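Local coordinates for carbohydrate-binding module family 14 protein (Pseudocercospora fuligena, PDB 4Z4A), which is a fungal avirulence effector, an Avr4 ortholog, that probably binds chitin through its family 14 carbohydrate-binding module, at residues N53-C58 with L79-N84. Residues are numbered along the deposited sequence; the frame is centred on the assembly and turned at random.
With EDO (1,2-ethanediol), chain R.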
loop_
_atom_site.group_PDB
_atom_site.type_symbol
_atom_site.label_atom_id
_atom_site.label_comp_id
_atom_site.label_asym_id
_atom_site.label_seq_id
_atom_site.Cartn_x
_atom_site.Cartn_y
_atom_site.Cartn_z
ATOM N N ASN B 53 -14.725 -4.903 -3.753
ATOM C CA ASN B 53 -13.937 -4.184 -4.797
ATOM C C ASN B 53 -13.098 -3.049 -4.165
ATOM O O ASN B 53 -12.949 -1.973 -4.744
ATOM C CB ASN B 53 -14.834 -3.666 -5.950
ATOM C CG ASN B 53 -14.036 -3.024 -7.131
ATOM O OD1 ASN B 53 -14.382 -1.931 -7.590
ATOM N ND2 ASN B 53 -13.016 -3.704 -7.640
ATOM N N GLY B 54 -12.610 -3.291 -2.948
ATOM C CA GLY B 54 -11.756 -2.361 -2.234
ATOM C C GLY B 54 -11.342 -2.880 -0.872
ATOM O O GLY B 54 -11.548 -4.071 -0.535
ATOM N N TYR B 55 -10.751 -2.003 -0.075
ATOM C CA TYR B 55 -10.195 -2.364 1.236
ATOM C C TYR B 55 -10.072 -1.118 2.081
ATOM O O TYR B 55 -10.457 -0.012 1.658
ATOM C CB TYR B 55 -8.816 -3.064 1.079
ATOM C CG TYR B 55 -7.797 -2.190 0.371
ATOM C CD1 TYR B 55 -7.817 -2.041 -1.028
ATOM C CD2 TYR B 55 -6.788 -1.543 1.092
ATOM C CE1 TYR B 55 -6.896 -1.240 -1.665
ATOM C CE2 TYR B 55 -5.862 -0.740 0.459
ATOM C CZ TYR B 55 -5.893 -0.610 -0.920
ATOM O OH TYR B 55 -4.956 0.184 -1.570
ATOM N N ILE B 56 -9.628 -1.310 3.317
ATOM C CA ILE B 56 -9.415 -0.240 4.243
ATOM C C ILE B 56 -7.921 -0.209 4.607
ATOM O O ILE B 56 -7.329 -1.256 4.945
ATOM C CB ILE B 56 -10.228 -0.435 5.509
ATOM C CG1 ILE B 56 -11.734 -0.286 5.193
ATOM C CG2 ILE B 56 -9.782 0.562 6.596
ATOM C CD1 ILE B 56 -12.616 -0.619 6.375
ATOM N N GLN B 57 -7.325 0.976 4.480
ATOM C CA GLN B 57 -5.982 1.208 5.027
ATOM C C GLN B 57 -6.107 2.186 6.161
ATOM O O GLN B 57 -6.760 3.255 6.007
ATOM C CB GLN B 57 -5.046 1.759 3.981
ATOM C CG GLN B 57 -3.625 2.007 4.483
ATOM C CD GLN B 57 -2.648 2.142 3.332
ATOM O OE1 GLN B 57 -3.030 2.032 2.174
ATOM N NE2 GLN B 57 -1.395 2.359 3.644
ATOM N N CYS B 58 -5.493 1.843 7.297
ATOM C CA CYS B 58 -5.352 2.752 8.426
ATOM C C CYS B 58 -3.994 3.422 8.388
ATOM O O CYS B 58 -2.971 2.778 8.237
ATOM C CB CYS B 58 -5.560 2.031 9.750
ATOM S SG CYS B 58 -7.310 1.722 10.007
ATOM N N LEU B 79 -10.931 -6.361 -9.981
ATOM C CA LEU B 79 -10.120 -7.011 -8.949
ATOM C C LEU B 79 -10.870 -6.944 -7.638
ATOM O O LEU B 79 -11.671 -6.028 -7.409
ATOM C CB LEU B 79 -8.759 -6.324 -8.846
ATOM C CG LEU B 79 -7.894 -6.269 -10.104
ATOM C CD1 LEU B 79 -6.520 -5.675 -9.781
ATOM C CD2 LEU B 79 -7.746 -7.655 -10.710
ATOM N N LEU B 80 -10.625 -7.940 -6.801
ATOM C CA LEU B 80 -11.285 -8.094 -5.534
ATOM C C LEU B 80 -10.200 -8.209 -4.462
ATOM O O LEU B 80 -9.101 -8.676 -4.718
ATOM C CB LEU B 80 -12.144 -9.359 -5.510
ATOM C CG LEU B 80 -13.296 -9.414 -6.530
ATOM C CD1 LEU B 80 -14.052 -10.693 -6.281
ATOM C CD2 LEU B 80 -14.186 -8.169 -6.522
ATOM N N TRP B 81 -10.562 -7.861 -3.238
ATOM C CA TRP B 81 -9.614 -8.020 -2.121
ATOM C C TRP B 81 -9.270 -9.460 -1.819
ATOM O O TRP B 81 -10.156 -10.335 -1.777
ATOM C CB TRP B 81 -10.190 -7.408 -0.882
ATOM C CG TRP B 81 -9.193 -7.295 0.256
ATOM C CD1 TRP B 81 -9.284 -7.894 1.466
ATOM C CD2 TRP B 81 -7.987 -6.511 0.280
ATOM N NE1 TRP B 81 -8.217 -7.542 2.260
ATOM C CE2 TRP B 81 -7.424 -6.660 1.562
ATOM C CE3 TRP B 81 -7.374 -5.633 -0.635
ATOM C CZ2 TRP B 81 -6.231 -6.025 1.931
ATOM C CZ3 TRP B 81 -6.206 -5.007 -0.266
ATOM C CH2 TRP B 81 -5.652 -5.199 1.012
ATOM N N ASN B 82 -7.976 -9.699 -1.611
ATOM C CA ASN B 82 -7.454 -11.013 -1.236
ATOM C C ASN B 82 -6.712 -10.750 0.075
ATOM O O ASN B 82 -5.566 -10.296 0.063
ATOM C CB ASN B 82 -6.508 -11.551 -2.275
ATOM C CG ASN B 82 -5.765 -12.817 -1.872
ATOM O OD1 ASN B 82 -5.813 -13.308 -0.726
ATOM N ND2 ASN B 82 -4.960 -13.307 -2.782
ATOM N N ASP B 83 -7.415 -10.999 1.174
ATOM C CA ASP B 83 -6.818 -10.744 2.496
ATOM C C ASP B 83 -5.660 -11.633 2.888
ATOM O O ASP B 83 -4.882 -11.245 3.808
ATOM C CB ASP B 83 -7.904 -10.821 3.557
ATOM C CG ASP B 83 -7.572 -9.979 4.788
ATOM O OD1 ASP B 83 -7.309 -8.765 4.694
ATOM O OD2 ASP B 83 -7.574 -10.594 5.874
ATOM N N ASN B 84 -5.501 -12.781 2.254
ATOM C CA ASN B 84 -4.346 -13.657 2.466
ATOM C C ASN B 84 -3.020 -12.988 2.125
ATOM O O ASN B 84 -2.021 -13.177 2.816
ATOM C CB ASN B 84 -4.460 -14.956 1.680
ATOM C CG ASN B 84 -5.667 -15.770 2.092
ATOM O OD1 ASN B 84 -6.462 -16.231 1.249
ATOM N ND2 ASN B 84 -5.867 -15.867 3.358
HETATM C C1 EDO R . -10.916 -12.011 6.604
HETATM O O1 EDO R . -9.592 -12.503 6.837
HETATM C C2 EDO R . -11.152 -11.793 5.128
HETATM O O2 EDO R . -12.539 -11.506 4.921
#
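Tyr55 and Trp81 form an offset (parallel-displaced) pair where two small antiparallel sheets pack together, an aromatic join between the sheets of a chitin-binding Peritrophin-A domain. Their planes are tilted by only 15°, yet the rings are displaced enough that little of one lies above the other: Trp81 CZ3 lies over the rim of the tyrosine ring, 3.3 Å from Tyr55 CG. A CH-pi contact stands beside this stack, with Tyr55 CB over the six-membered ring of Trp81, 3.5 Å from its centroid; chi1 of 59° puts CG between the backbone N and the carbonyl carbon, close to Trp81 CZ3. Gly54 O also touches Trp81 CB, at 3.6 Å.

One hydrogen bond crosses the contact. Asn53 ND2 donates to Leu79 O over 2.7 Å, in its own amide plane and nearly in line with the carbonyl; the same nitrogen also bonds Pro76 O, so two backbone oxygens hold the amide. Within 79-84, Trp81 NE1 donates to Asp83 OD1 at 2.9 Å (N-H...O 163°), which restrains the indole's rotation; Lys86 forms a salt bridge with that oxygen, while OD2 accepts a bond from an ethanediol, probably carried over from crystallisation.

Strand 54-60 is the middle strand of its sheet, between 45-48 and 68-74, and Tyr55 also touches Leu45 and Met73 on those neighbours. Strand 80-82 pairs with 87-89, whose Cys88 packs against Tyr55 as well.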